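Local atomic coordinates of C alpha-dehydrogenase (Sphingobium sp. SYK-6, PDB entry 4YAG), a protein that binds NADH as an oxidoreductase of the short-chain dehydrogenase/reductase family, a C alpha-dehydrogenase that probably serves lignin beta-aryl ether cleavage. Residues Gly20-Leu25 / Gln47-Arg52; Pro128-Arg133 / Asp179-Thr184; Thr167-Ile172 / Asn245-Ser250. All blocks are in the same frame, centred on the assembly; numbering follows the deposited sequence.

Interaction 1. Residues Gly20-Leu25 / Gln47-Arg52; sequences GIAQRL and QFFEER
Phe48 carries its CG anti to the backbone N (chi1 178°), which sends the ring out from helix 39-51 to meet Gln23 of helix 16-27. Gln23 in turn sets CG anti to its own carbonyl carbon (chi1 -72°) and runs extended beyond it, bringing its outer end up to the CE1-CZ side of the phenyl ring. The two side chains cross at about a right angle, with Gln23 CG 4.0 Å from Phe48 CE1. Further out, Gln23 CD comes equally near Phe48 CZ, at 4.0 Å. The ring of Phe49 also reaches the same glutamine. There Phe49 CZ lies 4.2 Å from Gln23 CG and 4.4 Å from Ala22 CB. What joins the segments is therefore a van der Waals contact in which two phenyl rings meet the glutamine side chain and Ala22 CB.

Within 47-52 the Phe48 ring is well supported. The guanidinium of Arg52 lies over one of its faces, offset toward the rim, Arg52 NH1 donates to Phe48 O at 2.9 Å, and Phe48 CD1 sits above the centre of the Phe49 ring. Phe19 adds an edge-to-face partner.

The helix segments run nearly parallel, 24° apart, but their axes come no closer than 12.5 Å, so long side chains have to span the gap. Ala22 and Phe49 both rest on Leu32 and Leu34 of strand 31-36, Ala22 also on Ile10 of strand 7-11, while Gln23 touches Thr232 of helix 231-244: the contact joins the first two helices of the Rossmann fold over strands 7-11 and 31-36.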
ATOM      1  N   GLY A  20       6.449 -11.451  22.004  1.00 12.41           N
ATOM      2  CA  GLY A  20       7.847 -11.218  22.339  1.00 12.46           C
ATOM      3  C   GLY A  20       8.064  -9.763  22.739  1.00 12.34           C
ATOM      4  O   GLY A  20       8.767  -9.472  23.711  1.00 12.77           O
ATOM      5  N   ILE A  21       7.472  -8.850  21.985  1.00 11.38           N
ATOM      6  CA  ILE A  21       7.505  -7.423  22.316  1.00 12.01           C
ATOM      7  C   ILE A  21       6.841  -7.178  23.684  1.00 12.33           C
ATOM      8  O   ILE A  21       7.371  -6.477  24.542  1.00 12.86           O
ATOM      9  CB  ILE A  21       6.838  -6.584  21.219  1.00 12.66           C
ATOM     10  CG1 ILE A  21       7.654  -6.650  19.919  1.00 14.27           C
ATOM     11  CG2 ILE A  21       6.672  -5.148  21.664  1.00 11.69           C
ATOM     12  CD1 ILE A  21       6.967  -6.038  18.708  1.00 13.14           C
ATOM     13  N   ALA A  22       5.691  -7.808  23.903  1.00 11.40           N
ATOM     14  CA  ALA A  22       4.987  -7.666  25.163  1.00 12.27           C
ATOM     15  C   ALA A  22       5.876  -8.053  26.340  1.00 13.88           C
ATOM     16  O   ALA A  22       5.976  -7.326  27.327  1.00 13.23           O
ATOM     17  CB  ALA A  22       3.747  -8.515  25.159  1.00 13.08           C
ATOM     18  N   GLN A  23       6.520  -9.210  26.246  1.00 12.54           N
ATOM     19  CA  GLN A  23       7.363  -9.677  27.327  1.00 13.22           C
ATOM     20  C   GLN A  23       8.489  -8.699  27.632  1.00 13.21           C
ATOM     21  O   GLN A  23       8.800  -8.438  28.785  1.00 14.02           O
ATOM     22  CB  GLN A  23       7.976 -11.030  26.986  1.00 14.63           C
ATOM     23  CG  GLN A  23       7.009 -12.188  27.006  1.00 16.17           C
ATOM     24  CD  GLN A  23       7.614 -13.409  26.345  1.00 15.62           C
ATOM     25  OE1 GLN A  23       7.350 -13.697  25.160  1.00 21.46           O
ATOM     26  NE2 GLN A  23       8.464 -14.090  27.060  1.00 15.56           N
ATOM     27  N   ARG A  24       9.125  -8.180  26.593  1.00 12.84           N
ATOM     28  CA  ARG A  24      10.253  -7.286  26.829  1.00 12.92           C
ATOM     29  C   ARG A  24       9.817  -5.881  27.260  1.00 13.22           C
ATOM     30  O   ARG A  24      10.506  -5.252  28.059  1.00 14.20           O
ATOM     31  CB  ARG A  24      11.182  -7.259  25.612  1.00 12.68           C
ATOM     32  CG  ARG A  24      11.725  -8.644  25.234  1.00 13.24           C
ATOM     33  CD  ARG A  24      12.250  -9.434  26.429  1.00 17.41           C
ATOM     34  NE  ARG A  24      13.272  -8.680  27.130  1.00 15.91           N
ATOM     35  CZ  ARG A  24      13.622  -8.856  28.401  1.00 18.02           C
ATOM     36  NH1 ARG A  24      13.034  -9.777  29.160  1.00 21.72           N
ATOM     37  NH2 ARG A  24      14.569  -8.088  28.920  1.00 23.64           N
ATOM     38  N   LEU A  25       8.684  -5.390  26.772  1.00 12.58           N
ATOM     39  CA  LEU A  25       8.175  -4.129  27.297  1.00 12.86           C
ATOM     40  C   LEU A  25       7.802  -4.247  28.787  1.00 12.94           C
ATOM     41  O   LEU A  25       8.132  -3.360  29.565  1.00 14.55           O
ATOM     42  CB  LEU A  25       7.002  -3.604  26.464  1.00 11.60           C
ATOM     43  CG  LEU A  25       7.338  -3.155  25.041  1.00 13.05           C
ATOM     44  CD1 LEU A  25       6.085  -2.677  24.313  1.00 12.64           C
ATOM     45  CD2 LEU A  25       8.395  -2.041  25.045  1.00 17.02           C
ATOM     46  N   GLN A  47      -2.538 -16.627  30.917  1.00 19.59           N
ATOM     47  CA  GLN A  47      -2.009 -17.663  31.788  1.00 19.32           C
ATOM     48  C   GLN A  47      -0.482 -17.540  31.950  1.00 19.16           C
ATOM     49  O   GLN A  47       0.062 -17.751  33.046  1.00 20.47           O
ATOM     50  CB  GLN A  47      -2.405 -19.055  31.278  1.00 23.96           C
ATOM     51  CG  GLN A  47      -1.792 -20.169  32.110  1.00 34.96           C
ATOM     52  CD  GLN A  47      -1.914 -21.533  31.465  1.00 52.92           C
ATOM     53  OE1 GLN A  47      -2.978 -21.911  30.977  1.00 58.13           O
ATOM     54  NE2 GLN A  47      -0.816 -22.282  31.454  1.00 53.98           N
ATOM     55  N   PHE A  48       0.204 -17.208  30.867  1.00 18.78           N
ATOM     56  CA  PHE A  48       1.653 -17.009  30.886  1.00 17.98           C
ATOM     57  C   PHE A  48       2.044 -15.920  31.871  1.00 20.17           C
ATOM     58  O   PHE A  48       2.936 -16.108  32.694  1.00 20.83           O
ATOM     59  CB  PHE A  48       2.140 -16.644  29.489  1.00 17.22           C
ATOM     60  CG  PHE A  48       3.607 -16.371  29.408  1.00 17.50           C
ATOM     61  CD1 PHE A  48       4.111 -15.110  29.689  1.00 19.71           C
ATOM     62  CD2 PHE A  48       4.487 -17.369  29.030  1.00 22.04           C
ATOM     63  CE1 PHE A  48       5.464 -14.855  29.604  1.00 20.01           C
ATOM     64  CE2 PHE A  48       5.843 -17.117  28.932  1.00 24.29           C
ATOM     65  CZ  PHE A  48       6.331 -15.861  29.229  1.00 19.66           C
ATOM     66  N   PHE A  49       1.370 -14.782  31.803  1.00 20.62           N
ATOM     67  CA  PHE A  49       1.706 -13.676  32.696  1.00 20.82           C
ATOM     68  C   PHE A  49       1.248 -13.916  34.126  1.00 20.11           C
ATOM     69  O   PHE A  49       1.893 -13.437  35.057  1.00 22.40           O
ATOM     70  CB  PHE A  49       1.180 -12.355  32.139  1.00 20.14           C
ATOM     71  CG  PHE A  49       1.947 -11.886  30.949  1.00 19.07           C
ATOM     72  CD1 PHE A  49       3.284 -11.551  31.065  1.00 22.94           C
ATOM     73  CD2 PHE A  49       1.356 -11.817  29.699  1.00 19.97           C
ATOM     74  CE1 PHE A  49       4.005 -11.152  29.980  1.00 23.04           C
ATOM     75  CE2 PHE A  49       2.071 -11.419  28.625  1.00 18.67           C
ATOM     76  CZ  PHE A  49       3.393 -11.077  28.757  1.00 22.39           C
ATOM     77  N   GLU A  50       0.167 -14.663  34.320  1.00 20.09           N
ATOM     78  CA  GLU A  50      -0.268 -15.034  35.666  1.00 22.27           C
ATOM     79  C   GLU A  50       0.747 -15.957  36.323  1.00 22.11           C
ATOM     80  O   GLU A  50       1.041 -15.837  37.519  1.00 24.66           O
ATOM     81  CB  GLU A  50      -1.637 -15.716  35.620  1.00 24.07           C
ATOM     82  CG  GLU A  50      -2.768 -14.772  35.250  1.00 39.11           C
ATOM     83  CD  GLU A  50      -4.104 -15.480  35.062  1.00 49.33           C
ATOM     84  OE1 GLU A  50      -4.186 -16.701  35.320  1.00 56.92           O
ATOM     85  OE2 GLU A  50      -5.076 -14.806  34.654  1.00 47.71           O
ATOM     86  N   GLU A  51       1.285 -16.883  35.537  1.00 25.39           N
ATOM     87  CA  GLU A  51       2.305 -17.800  36.043  1.00 30.61           C
ATOM     88  C   GLU A  51       3.559 -17.037  36.474  1.00 27.32           C
ATOM     89  O   GLU A  51       4.326 -17.519  37.318  1.00 33.35           O
ATOM     90  CB  GLU A  51       2.663 -18.849  34.985  1.00 33.47           C
ATOM     91  CG  GLU A  51       1.670 -19.995  34.904  1.00 40.03           C
ATOM     92  CD  GLU A  51       1.880 -20.888  33.685  1.00 47.13           C
ATOM     93  OE1 GLU A  51       2.609 -20.483  32.748  1.00 56.05           O
ATOM     94  OE2 GLU A  51       1.300 -21.996  33.662  1.00 53.14           O
ATOM     95  N   ARG A  52       3.754 -15.853  35.922  1.00 28.41           N
ATOM     96  CA  ARG A  52       4.917 -15.043  36.252  1.00 34.59           C
ATOM     97  C   ARG A  52       4.561 -13.883  37.178  1.00 30.76           C
ATOM     98  O   ARG A  52       5.323 -12.933  37.310  1.00 27.53           O
ATOM     99  CB  ARG A  52       5.599 -14.564  34.986  1.00 41.04           C
ATOM    100  CG  ARG A  52       6.344 -15.697  34.330  1.00 40.06           C
ATOM    101  CD  ARG A  52       6.455 -15.532  32.859  1.00 32.33           C
ATOM    102  NE  ARG A  52       7.042 -16.737  32.270  1.00 43.07           N
ATOM    103  CZ  ARG A  52       6.390 -17.884  32.070  1.00 38.54           C
ATOM    104  NH1 ARG A  52       5.108 -18.012  32.400  1.00 30.76           N
ATOM    105  NH2 ARG A  52       7.027 -18.913  31.525  1.00 41.79           N
TER

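Interaction 2. Residues Pro128-Arg133 / Asp179-Thr184; sequences PGMRAR and DNIGVT
Arg131 and Asp179 meet at about a right angle, the arginine chain stretched from CG to NE across the carboxylate of the aspartate. Its guanidinium plane stands 79° from that of the carboxylate, and the two share a single-pronged salt bridge: Arg131 NH1 donates in its own plane to the anti lone pair of Asp179 OD2 at 2.8 Å, with a fairly straight N-H...O angle of 160°. The same oxygen lies alongside the arginine's methylenes, 3.4 Å from Arg131 CD. Ser175 OG, on helix 156-177, takes Arg131 NH2, fixing the other branch, and Lys101 of the second subunit packs against this arginine.

Deeper in, Ile181 crosses Met130 at about a right angle. Its CD1 methyl presses on Met130 CB at 3.8 Å and reaches Arg131 CG at 4.0 Å. Two waters bridge the segments: one between Met130 O and Asp179 O, the other between Arg131 O and the carboxylate oxygen Asp179 OD1.

Asp179 precedes Asn180, the positive-phi residue of a Schellman motif that stops helix 156-177, in which Ile181 N bonds to Met176 O. The last turns of helix 105-133 are thus joined to a helix-to-strand turn of the Rossmann fold, just where strand 181-187 begins.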
ATOM      1  N   PRO A 128      -4.884  10.517  18.397  1.00 12.59           N
ATOM      2  CA  PRO A 128      -5.427  11.765  18.935  1.00 11.86           C
ATOM      3  C   PRO A 128      -5.228  11.865  20.450  1.00 12.25           C
ATOM      4  O   PRO A 128      -4.832  12.915  20.951  1.00 15.39           O
ATOM      5  CB  PRO A 128      -6.903  11.699  18.541  1.00 16.19           C
ATOM      6  CG  PRO A 128      -6.894  10.953  17.278  1.00 15.31           C
ATOM      7  CD  PRO A 128      -5.833   9.896  17.451  1.00 13.38           C
ATOM      8  N   GLY A 129      -5.467  10.768  21.171  1.00 13.08           N
ATOM      9  CA  GLY A 129      -5.314  10.767  22.607  1.00 13.12           C
ATOM     10  C   GLY A 129      -3.866  10.868  23.019  1.00 12.41           C
ATOM     11  O   GLY A 129      -3.549  11.517  24.000  1.00 14.72           O
ATOM     12  N   MET A 130      -2.977  10.240  22.260  1.00 12.67           N
ATOM     13  CA  MET A 130      -1.564  10.301  22.560  1.00 12.62           C
ATOM     14  C   MET A 130      -1.057  11.730  22.431  1.00 14.51           C
ATOM     15  O   MET A 130      -0.247  12.181  23.234  1.00 15.63           O
ATOM     16  CB  MET A 130      -0.770   9.358  21.659  1.00 12.55           C
ATOM     17  CG  MET A 130      -1.138   7.877  21.851  1.00 11.64           C
ATOM     18  SD  MET A 130      -0.455   6.764  20.580  1.00 13.25           S
ATOM     19  CE  MET A 130       1.295   6.887  20.926  1.00 14.45           C
ATOM     20  N   ARG A 131      -1.529  12.441  21.424  1.00 14.01           N
ATOM     21  CA  ARG A 131      -1.187  13.849  21.302  1.00 13.98           C
ATOM     22  C   ARG A 131      -1.796  14.657  22.446  1.00 16.76           C
ATOM     23  O   ARG A 131      -1.125  15.486  23.064  1.00 18.98           O
ATOM     24  CB  ARG A 131      -1.677  14.414  19.987  1.00 14.05           C
ATOM     25  CG  ARG A 131      -1.147  13.741  18.737  1.00 13.67           C
ATOM     26  CD  ARG A 131      -1.714  14.481  17.545  1.00 16.76           C
ATOM     27  NE  ARG A 131      -1.532  13.831  16.252  1.00 16.94           N
ATOM     28  CZ  ARG A 131      -0.481  14.015  15.447  1.00 16.29           C
ATOM     29  NH1 ARG A 131       0.506  14.832  15.805  1.00 15.04           N
ATOM     30  NH2 ARG A 131      -0.439  13.401  14.276  1.00 14.53           N
ATOM     31  N   ALA A 132      -3.078  14.437  22.718  1.00 17.94           N
ATOM     32  CA  ALA A 132      -3.791  15.236  23.719  1.00 20.60           C
ATOM     33  C   ALA A 132      -3.180  15.143  25.115  1.00 20.45           C
ATOM     34  O   ALA A 132      -3.162  16.124  25.876  1.00 21.34           O
ATOM     35  CB  ALA A 132      -5.231  14.808  23.771  1.00 20.11           C
ATOM     36  N   ARG A 133      -2.684  13.965  25.464  1.00 16.57           N
ATOM     37  CA  ARG A 133      -2.184  13.732  26.812  1.00 15.71           C
ATOM     38  C   ARG A 133      -0.856  14.437  27.055  1.00 19.29           C
ATOM     39  O   ARG A 133      -0.483  14.686  28.201  1.00 21.87           O
ATOM     40  CB  ARG A 133      -2.084  12.230  27.102  1.00 17.56           C
ATOM     41  CG  ARG A 133      -3.450  11.601  27.387  1.00 16.12           C
ATOM     42  CD  ARG A 133      -3.377  10.133  27.782  1.00 16.56           C
ATOM     43  NE  ARG A 133      -2.882   9.271  26.707  1.00 16.20           N
ATOM     44  CZ  ARG A 133      -3.626   8.730  25.748  1.00 15.05           C
ATOM     45  NH1 ARG A 133      -4.940   8.936  25.685  1.00 17.40           N
ATOM     46  NH2 ARG A 133      -3.058   7.969  24.846  1.00 15.16           N
ATOM     47  N   ASP A 179       4.289  16.208  18.449  1.00 15.11           N
ATOM     48  CA  ASP A 179       3.796  15.933  19.791  1.00 15.40           C
ATOM     49  C   ASP A 179       4.689  14.928  20.519  1.00 15.33           C
ATOM     50  O   ASP A 179       4.242  14.228  21.430  1.00 16.30           O
ATOM     51  CB  ASP A 179       2.352  15.430  19.711  1.00 18.86           C
ATOM     52  CG  ASP A 179       1.396  16.509  19.246  1.00 17.56           C
ATOM     53  OD1 ASP A 179       1.114  17.421  20.066  1.00 20.77           O
ATOM     54  OD2 ASP A 179       0.948  16.457  18.072  1.00 19.26           O
ATOM     55  N   ASN A 180       5.966  14.900  20.129  1.00 15.35           N
ATOM     56  CA  ASN A 180       6.981  14.072  20.763  1.00 15.97           C
ATOM     57  C   ASN A 180       6.585  12.598  20.769  1.00 13.29           C
ATOM     58  O   ASN A 180       6.844  11.863  21.725  1.00 14.40           O
ATOM     59  CB  ASN A 180       7.252  14.575  22.179  1.00 17.94           C
ATOM     60  CG  ASN A 180       8.507  13.979  22.780  1.00 32.17           C
ATOM     61  OD1 ASN A 180       9.430  13.569  22.064  1.00 34.98           O
ATOM     62  ND2 ASN A 180       8.555  13.928  24.110  1.00 41.20           N
ATOM     63  N   ILE A 181       5.963  12.177  19.673  1.00 11.95           N
ATOM     64  CA  ILE A 181       5.682  10.774  19.435  1.00 11.61           C
ATOM     65  C   ILE A 181       6.644  10.290  18.363  1.00 13.62           C
ATOM     66  O   ILE A 181       6.620  10.760  17.215  1.00 13.11           O
ATOM     67  CB  ILE A 181       4.232  10.571  18.979  1.00 12.27           C
ATOM     68  CG1 ILE A 181       3.248  11.032  20.067  1.00 14.23           C
ATOM     69  CG2 ILE A 181       3.977   9.099  18.610  1.00 12.18           C
ATOM     70  CD1 ILE A 181       1.821  11.184  19.563  1.00 14.35           C
ATOM     71  N   GLY A 182       7.501   9.345  18.721  1.00 11.68           N
ATOM     72  CA  GLY A 182       8.391   8.726  17.753  1.00 10.81           C
ATOM     73  C   GLY A 182       7.759   7.576  17.014  1.00 11.66           C
ATOM     74  O   GLY A 182       6.737   7.041  17.456  1.00 10.95           O
ATOM     75  N   VAL A 183       8.334   7.204  15.878  1.00 11.15           N
ATOM     76  CA  VAL A 183       7.832   6.070  15.108  1.00  9.93           C
ATOM     77  C   VAL A 183       8.945   5.145  14.645  1.00 10.23           C
ATOM     78  O   VAL A 183      10.077   5.565  14.428  1.00 10.79           O
ATOM     79  CB  VAL A 183       6.984   6.501  13.880  1.00 10.94           C
ATOM     80  CG1 VAL A 183       5.868   7.456  14.305  1.00 11.86           C
ATOM     81  CG2 VAL A 183       7.837   7.156  12.803  1.00 10.31           C
ATOM     82  N   THR A 184       8.591   3.867  14.520  1.00  9.73           N
ATOM     83  CA  THR A 184       9.504   2.820  14.077  1.00  9.06           C
ATOM     84  C   THR A 184       8.744   1.878  13.167  1.00  8.22           C
ATOM     85  O   THR A 184       7.619   1.503  13.466  1.00  9.34           O
ATOM     86  CB  THR A 184      10.008   1.985  15.264  1.00 10.71           C
ATOM     87  OG1 THR A 184      10.728   2.822  16.179  1.00 10.66           O
ATOM     88  CG2 THR A 184      10.903   0.844  14.809  1.00 10.59           C
TER
HETATM   89  O   HOH W   1       2.131  13.911  23.449  1.00 19.69           O
HETATM   90  O   HOH W   2       1.298  16.920  22.640  1.00 25.94           O

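Interaction 3. Residues Thr167-Ile172 / Asn245-Ser250; sequences TLTETI and NKLYVS
Helix 156-177, which carries the NADH-binding Tyr158 and Lys162 nearer its start, here meets strand 248-250, outermost in the sheet of this chain, through Glu170 and Tyr248. Tyr248 OH donates to Glu170 OE2 at 2.6 Å, the oxygen lying at the edge of the phenol ring while the hydroxyl comes in from above the carboxylate plane, 41° out of it. The two side chains approach obliquely, their planes 72° apart. Glu170 gets there with CG anti to its carbonyl carbon (chi1 -67°) and the rest of its chain extended, so that its CG also lies 3.5 Å from Tyr248 OH.

Leu247 CG sits over the centre of the Tyr248 ring, and Leu247 CD1 touches Thr169 CG2 at 4.3 Å. Thr169 turns its hydroxyl elsewhere, to Val165 O and Asn141 ND2.

Glu170 OE2 is also salt-bridged to Arg262 NE of the second subunit, which probably keeps this buried carboxylate ionised. With an alanine in place of Glu170, the Tyr248 hydroxyl would probably lose its acceptor and that arginine lose this counter-charge. Thr167 packs on Ala163, Thr171 on Ala156 and Leu168 on Trp108, all of the second subunit, an arrangement consistent with the helix-paired dimer interface of short-chain dehydrogenases.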
ATOM      1  N   THR A 167       6.291   2.822   4.039  1.00  9.10           N
ATOM      2  CA  THR A 167       6.137   4.209   3.595  1.00 10.05           C
ATOM      3  C   THR A 167       5.229   4.991   4.546  1.00 10.12           C
ATOM      4  O   THR A 167       5.502   6.139   4.865  1.00 10.82           O
ATOM      5  CB  THR A 167       5.601   4.233   2.169  1.00 11.94           C
ATOM      6  OG1 THR A 167       6.555   3.570   1.328  1.00 12.73           O
ATOM      7  CG2 THR A 167       5.378   5.662   1.666  1.00 10.65           C
ATOM      8  N   LEU A 168       4.137   4.368   4.976  1.00 10.23           N
ATOM      9  CA  LEU A 168       3.240   4.984   5.955  1.00 10.70           C
ATOM     10  C   LEU A 168       4.036   5.477   7.151  1.00 10.47           C
ATOM     11  O   LEU A 168       3.873   6.609   7.619  1.00 11.40           O
ATOM     12  CB  LEU A 168       2.192   3.955   6.378  1.00 10.54           C
ATOM     13  CG  LEU A 168       1.314   4.310   7.585  1.00 13.80           C
ATOM     14  CD1 LEU A 168       0.410   5.490   7.226  1.00 14.95           C
ATOM     15  CD2 LEU A 168       0.515   3.122   8.051  1.00 13.06           C
ATOM     16  N   THR A 169       4.895   4.612   7.665  1.00  9.18           N
ATOM     17  CA  THR A 169       5.628   4.922   8.884  1.00  8.75           C
ATOM     18  C   THR A 169       6.588   6.080   8.641  1.00 10.99           C
ATOM     19  O   THR A 169       6.705   7.006   9.447  1.00 11.32           O
ATOM     20  CB  THR A 169       6.388   3.704   9.409  1.00  9.92           C
ATOM     21  OG1 THR A 169       5.499   2.592   9.534  1.00 10.42           O
ATOM     22  CG2 THR A 169       6.999   4.013  10.760  1.00 11.07           C
ATOM     23  N   GLU A 170       7.283   6.060   7.509  1.00  9.52           N
ATOM     24  CA  GLU A 170       8.189   7.137   7.172  1.00  9.81           C
ATOM     25  C   GLU A 170       7.453   8.481   7.081  1.00 11.28           C
ATOM     26  O   GLU A 170       7.912   9.523   7.578  1.00 13.38           O
ATOM     27  CB  GLU A 170       8.830   6.864   5.804  1.00 11.65           C
ATOM     28  CG  GLU A 170       9.750   5.681   5.759  1.00 13.20           C
ATOM     29  CD  GLU A 170      10.173   5.314   4.330  1.00 16.86           C
ATOM     30  OE1 GLU A 170       9.538   5.797   3.364  1.00 16.00           O
ATOM     31  OE2 GLU A 170      11.152   4.543   4.187  1.00 14.82           O
ATOM     32  N   THR A 171       6.297   8.465   6.441  1.00  9.87           N
ATOM     33  CA  THR A 171       5.607   9.714   6.176  1.00 11.83           C
ATOM     34  C   THR A 171       4.990  10.323   7.416  1.00 11.05           C
ATOM     35  O   THR A 171       4.938  11.553   7.525  1.00 13.02           O
ATOM     36  CB  THR A 171       4.534   9.547   5.077  1.00 14.98           C
ATOM     37  OG1 THR A 171       3.463   8.697   5.541  1.00 17.32           O
ATOM     38  CG2 THR A 171       5.175   8.993   3.821  1.00 13.57           C
ATOM     39  N   ILE A 172       4.523   9.505   8.356  1.00 11.98           N
ATOM     40  CA  ILE A 172       3.891  10.071   9.547  1.00 11.24           C
ATOM     41  C   ILE A 172       4.899  10.640  10.544  1.00 12.59           C
ATOM     42  O   ILE A 172       4.500  11.335  11.472  1.00 12.27           O
ATOM     43  CB  ILE A 172       2.973   9.066  10.297  1.00 13.36           C
ATOM     44  CG1 ILE A 172       3.788   7.925  10.899  1.00 11.73           C
ATOM     45  CG2 ILE A 172       1.863   8.556   9.371  1.00 15.86           C
ATOM     46  CD1 ILE A 172       2.959   6.947  11.716  1.00 15.42           C
ATOM     47  N   ASN A 245      14.512   6.045  19.647  1.00 12.38           N
ATOM     48  CA  ASN A 245      13.738   6.625  18.561  1.00 13.29           C
ATOM     49  C   ASN A 245      14.305   6.309  17.181  1.00 14.41           C
ATOM     50  O   ASN A 245      14.600   7.198  16.375  1.00 13.57           O
ATOM     51  CB  ASN A 245      13.576   8.139  18.718  1.00 11.44           C
ATOM     52  CG  ASN A 245      12.493   8.689  17.822  1.00 12.57           C
ATOM     53  OD1 ASN A 245      11.617   7.966  17.382  1.00 12.94           O
ATOM     54  ND2 ASN A 245      12.581   9.985  17.503  1.00 15.23           N
ATOM     55  N   LYS A 246      14.458   5.018  16.915  1.00 11.03           N
ATOM     56  CA  LYS A 246      15.007   4.556  15.655  1.00 11.04           C
ATOM     57  C   LYS A 246      13.917   4.327  14.628  1.00 11.97           C
ATOM     58  O   LYS A 246      12.993   3.549  14.862  1.00 11.66           O
ATOM     59  CB  LYS A 246      15.720   3.230  15.867  1.00 12.79           C
ATOM     60  CG  LYS A 246      16.877   3.262  16.803  1.00 15.99           C
ATOM     61  CD  LYS A 246      17.340   1.810  16.942  1.00 27.01           C
ATOM     62  CE  LYS A 246      18.596   1.643  17.678  1.00 34.88           C
ATOM     63  NZ  LYS A 246      18.974   0.214  17.560  1.00 22.20           N
ATOM     64  N   LEU A 247      14.035   4.924  13.450  1.00 11.92           N
ATOM     65  CA  LEU A 247      12.992   4.778  12.446  1.00  9.75           C
ATOM     66  C   LEU A 247      12.861   3.363  11.870  1.00  9.31           C
ATOM     67  O   LEU A 247      11.748   2.871  11.669  1.00 10.61           O
ATOM     68  CB  LEU A 247      13.213   5.777  11.311  1.00 11.07           C
ATOM     69  CG  LEU A 247      12.242   5.756  10.144  1.00 12.20           C
ATOM     70  CD1 LEU A 247      10.804   5.981  10.627  1.00 15.97           C
ATOM     71  CD2 LEU A 247      12.665   6.805   9.132  1.00 13.25           C
ATOM     72  N   TYR A 248      14.001   2.735  11.608  1.00 12.11           N
ATOM     73  CA  TYR A 248      14.022   1.435  10.971  1.00 11.68           C
ATOM     74  C   TYR A 248      14.662   0.381  11.843  1.00 12.76           C
ATOM     75  O   TYR A 248      15.741   0.591  12.409  1.00 13.98           O
ATOM     76  CB  TYR A 248      14.843   1.499   9.684  1.00 12.07           C
ATOM     77  CG  TYR A 248      14.373   2.476   8.642  1.00 13.61           C
ATOM     78  CD1 TYR A 248      13.091   2.424   8.115  1.00 11.36           C
ATOM     79  CD2 TYR A 248      15.251   3.415   8.128  1.00 16.68           C
ATOM     80  CE1 TYR A 248      12.690   3.290   7.139  1.00 12.35           C
ATOM     81  CE2 TYR A 248      14.862   4.289   7.163  1.00 15.27           C
ATOM     82  CZ  TYR A 248      13.595   4.221   6.649  1.00 15.11           C
ATOM     83  OH  TYR A 248      13.231   5.103   5.655  1.00 18.11           O
ATOM     84  N   VAL A 249      14.002  -0.769  11.928  1.00 12.91           N
ATOM     85  CA  VAL A 249      14.591  -1.938  12.565  1.00 13.83           C
ATOM     86  C   VAL A 249      14.395  -3.128  11.646  1.00 10.94           C
ATOM     87  O   VAL A 249      13.262  -3.436  11.287  1.00 12.01           O
ATOM     88  CB  VAL A 249      13.912  -2.261  13.910  1.00 14.64           C
ATOM     89  CG1 VAL A 249      14.472  -3.576  14.476  1.00 14.60           C
ATOM     90  CG2 VAL A 249      14.102  -1.125  14.905  1.00 18.39           C
ATOM     91  N   SER A 250      15.495  -3.780  11.265  1.00 12.47           N
ATOM     92  CA  SER A 250      15.444  -5.027  10.502  1.00 12.95           C
ATOM     93  C   SER A 250      16.068  -6.117  11.348  1.00 13.71           C
ATOM     94  O   SER A 250      17.078  -5.908  12.004  1.00 15.58           O
ATOM     95  CB  SER A 250      16.199  -4.925   9.169  1.00 16.82           C
ATOM     96  OG  SER A 250      15.623  -3.920   8.331  1.00 17.01           O
TER

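From the N terminus, interaction 1 comes first: it closes a short loop of 21 residues, through strand 31-36, and is finished before the other two open. Interaction 2 begins at the end of helix 105-133 and closes on 179-184, after strand 137-142 and helix 156-177. Interaction 3 starts on that same helix, within the loop of interaction 2, and closes only at 245-250, so the two cross. They also touch, Thr184 OG1 lying 2.7 Å from Lys246 O in a probable hydrogen bond between strand 181-187 and the loop leading into strand 248-250. Interaction 1, its centre about 25 Å from that of interaction 2 and 26 Å from that of interaction 3, ties helices over the first half of the Rossmann sheet; the others secure the second half.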